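Long-range contact in globin (Bacillus anthracis, PDB 5V3T), which binds heme, here with cyanide in the distal pocket, and as a group II truncated hemoglobin probably binds or transports oxygen: residues 19-24 / 96-101. Residues are numbered along the deposited sequence; the frame is centred on the assembly and turned at random.
Sequences EILVDT and QAMDDT
Leu21 and Thr24 of helix 14-31 meet Ala97 and Thr101 of helix 84-101 where two helices of the truncated globin fold pack; the axes of segments 19-24 and 96-101 approach to 8.8 Å, at 135° between their N-to-C directions. The inner part of the contact belongs to Leu21. Its CG stands anti to the backbone N (chi1 177°). Leu21 CD1 lies 3.6 Å from Ala97 C and against Ala97 CB and Met98 CG. Leu21 CD1 also comes within 3.5 Å of Thr101 OG1, the two side chains crossing at about a right angle. Thr101 CG2 sits 3.6 Å from Leu21 CA and also touches Ile20 CG2. Thr24 CG2 rests 3.8 Å from Ala97 CA and borders the carboxylate of Asp100, whose OD2 is hydrogen-bonded to Tyr28 OH. Further out, Met98 continues onto Val111 of helix 105-122, while Val22, facing away, packs on helix 44-57. Both threonine hydroxyls hydrogen-bond within their own helices, yet these oxygens as well as the methyls touch the facing segment. Thr24 OG1 donates to Ile20 O, and Thr101 OG1 donates to Ala97 O (2.8 Å) from the opposite face of the carbonyl plane to Thr101 N.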
ATOM      1  N   GLU A  19       6.937  18.186  -9.912  1.00 30.29           N
ATOM      2  CA  GLU A  19       5.776  17.988 -10.790  1.00 32.27           C
ATOM      3  C   GLU A  19       6.191  17.156 -12.003  1.00 39.86           C
ATOM      4  O   GLU A  19       5.599  16.119 -12.302  1.00 35.28           O
ATOM      5  CB  GLU A  19       5.192  19.329 -11.253  1.00 44.72           C
ATOM      6  CG  GLU A  19       4.481  20.113 -10.167  1.00 60.09           C
ATOM      7  CD  GLU A  19       3.135  19.523  -9.770  1.00 61.85           C
ATOM      8  OE1 GLU A  19       2.407  19.034 -10.665  1.00 51.98           O
ATOM      9  OE2 GLU A  19       2.812  19.555  -8.560  1.00 58.01           O
ATOM     10  N   ILE A  20       7.237  17.608 -12.684  1.00 40.05           N
ATOM     11  CA  ILE A  20       7.678  16.969 -13.915  1.00 39.59           C
ATOM     12  C   ILE A  20       8.307  15.602 -13.671  1.00 36.76           C
ATOM     13  O   ILE A  20       8.087  14.668 -14.449  1.00 33.18           O
ATOM     14  CB  ILE A  20       8.700  17.855 -14.655  1.00 37.13           C
ATOM     15  CG1 ILE A  20       8.070  19.205 -14.994  1.00 43.97           C
ATOM     16  CG2 ILE A  20       9.194  17.171 -15.915  1.00 44.43           C
ATOM     17  CD1 ILE A  20       9.061  20.212 -15.541  1.00 41.33           C
ATOM     18  N   LEU A  21       9.073  15.480 -12.589  1.00 30.93           N
ATOM     19  CA  LEU A  21       9.733  14.218 -12.270  1.00 25.71           C
ATOM     20  C   LEU A  21       8.699  13.134 -12.034  1.00 30.75           C
ATOM     21  O   LEU A  21       8.785  12.045 -12.606  1.00 32.07           O
ATOM     22  CB  LEU A  21      10.661  14.373 -11.054  1.00 24.12           C
ATOM     23  CG  LEU A  21      11.394  13.131 -10.529  1.00 26.23           C
ATOM     24  CD1 LEU A  21      12.411  12.618 -11.536  1.00 25.95           C
ATOM     25  CD2 LEU A  21      12.082  13.453  -9.212  1.00 29.78           C
ATOM     26  N   VAL A  22       7.690  13.450 -11.226  1.00 30.74           N
ATOM     27  CA  VAL A  22       6.703  12.456 -10.833  1.00 31.03           C
ATOM     28  C   VAL A  22       5.770  12.105 -11.990  1.00 37.81           C
ATOM     29  O   VAL A  22       5.457  10.929 -12.205  1.00 38.09           O
ATOM     30  CB  VAL A  22       5.901  12.948  -9.612  1.00 32.24           C
ATOM     31  CG1 VAL A  22       4.720  12.016  -9.301  1.00 33.15           C
ATOM     32  CG2 VAL A  22       6.830  13.048  -8.420  1.00 23.17           C
ATOM     33  N   ASP A  23       5.367  13.108 -12.766  1.00 35.38           N
ATOM     34  CA  ASP A  23       4.546  12.841 -13.946  1.00 41.83           C
ATOM     35  C   ASP A  23       5.323  11.947 -14.915  1.00 38.56           C
ATOM     36  O   ASP A  23       4.778  10.989 -15.472  1.00 35.76           O
ATOM     37  CB  ASP A  23       4.117  14.144 -14.617  1.00 41.71           C
ATOM     38  CG  ASP A  23       3.015  14.856 -13.845  1.00 49.33           C
ATOM     39  OD1 ASP A  23       2.389  14.221 -12.972  1.00 47.06           O
ATOM     40  OD2 ASP A  23       2.781  16.054 -14.097  1.00 47.59           O
ATOM     41  N   THR A  24       6.606  12.253 -15.098  1.00 39.56           N
ATOM     42  CA  THR A  24       7.471  11.445 -15.959  1.00 34.90           C
ATOM     43  C   THR A  24       7.664  10.045 -15.366  1.00 36.79           C
ATOM     44  O   THR A  24       7.571   9.042 -16.081  1.00 37.38           O
ATOM     45  CB  THR A  24       8.839  12.118 -16.165  1.00 39.09           C
ATOM     46  OG1 THR A  24       8.634  13.385 -16.800  1.00 34.51           O
ATOM     47  CG2 THR A  24       9.765  11.256 -17.023  1.00 33.67           C
ATOM     48  N   GLN A  96      15.323   6.728 -14.875  1.00 32.29           N
ATOM     49  CA  GLN A  96      15.002   7.221 -16.213  1.00 34.47           C
ATOM     50  C   GLN A  96      14.247   8.550 -16.140  1.00 34.20           C
ATOM     51  O   GLN A  96      14.469   9.438 -16.962  1.00 36.77           O
ATOM     52  CB  GLN A  96      14.181   6.193 -16.979  1.00 33.47           C
ATOM     53  CG  GLN A  96      14.905   4.874 -17.179  1.00 35.43           C
ATOM     54  CD  GLN A  96      14.008   3.818 -17.784  1.00 43.18           C
ATOM     55  OE1 GLN A  96      13.568   2.892 -17.105  1.00 40.74           O
ATOM     56  NE2 GLN A  96      13.729   3.957 -19.068  1.00 34.49           N
ATOM     57  N   ALA A  97      13.349   8.677 -15.164  1.00 30.46           N
ATOM     58  CA  ALA A  97      12.644   9.936 -14.938  1.00 29.99           C
ATOM     59  C   ALA A  97      13.635  11.051 -14.572  1.00 30.87           C
ATOM     60  O   ALA A  97      13.507  12.182 -15.034  1.00 25.64           O
ATOM     61  CB  ALA A  97      11.591   9.777 -13.844  1.00 30.11           C
ATOM     62  N   MET A  98      14.622  10.723 -13.745  1.00 27.15           N
ATOM     63  CA  MET A  98      15.622  11.695 -13.346  1.00 25.49           C
ATOM     64  C   MET A  98      16.478  12.115 -14.541  1.00 32.27           C
ATOM     65  O   MET A  98      16.811  13.289 -14.682  1.00 30.97           O
ATOM     66  CB  MET A  98      16.514  11.145 -12.236  1.00 26.96           C
ATOM     67  CG  MET A  98      15.843  11.086 -10.858  1.00 26.78           C
ATOM     68  SD  MET A  98      16.948  10.347  -9.639  1.00 34.96           S
ATOM     69  CE  MET A  98      16.134  10.900  -8.137  1.00 36.00           C
ATOM     70  N   ASP A  99      16.857  11.148 -15.377  1.00 28.48           N
ATOM     71  CA  ASP A  99      17.579  11.458 -16.597  1.00 30.59           C
ATOM     72  C   ASP A  99      16.756  12.426 -17.451  1.00 32.49           C
ATOM     73  O   ASP A  99      17.240  13.489 -17.851  1.00 34.41           O
ATOM     74  CB  ASP A  99      17.902  10.181 -17.380  1.00 38.49           C
ATOM     75  CG  ASP A  99      19.031   9.378 -16.751  1.00 40.54           C
ATOM     76  OD1 ASP A  99      19.677   9.885 -15.808  1.00 34.98           O
ATOM     77  OD2 ASP A  99      19.284   8.242 -17.207  1.00 43.20           O
ATOM     78  N   ASP A 100      15.493  12.086 -17.671  1.00 29.03           N
ATOM     79  CA  ASP A 100      14.626  12.874 -18.541  1.00 27.59           C
ATOM     80  C   ASP A 100      14.386  14.270 -17.973  1.00 30.30           C
ATOM     81  O   ASP A 100      14.188  15.229 -18.715  1.00 30.43           O
ATOM     82  CB  ASP A 100      13.278  12.188 -18.693  1.00 29.44           C
ATOM     83  CG  ASP A 100      13.332  10.963 -19.597  1.00 38.84           C
ATOM     84  OD1 ASP A 100      14.423  10.601 -20.083  1.00 35.90           O
ATOM     85  OD2 ASP A 100      12.271  10.337 -19.762  1.00 39.77           O
ATOM     86  N   THR A 101      14.418  14.384 -16.656  1.00 28.62           N
ATOM     87  CA  THR A 101      14.098  15.662 -16.042  1.00 35.87           C
ATOM     88  C   THR A 101      15.347  16.473 -15.734  1.00 32.49           C
ATOM     89  O   THR A 101      15.247  17.595 -15.233  1.00 30.18           O
ATOM     90  CB  THR A 101      13.286  15.464 -14.751  1.00 37.23           C
ATOM     91  OG1 THR A 101      14.023  14.641 -13.851  1.00 45.22           O
ATOM     92  CG2 THR A 101      11.981  14.778 -15.070  1.00 28.71           C
TER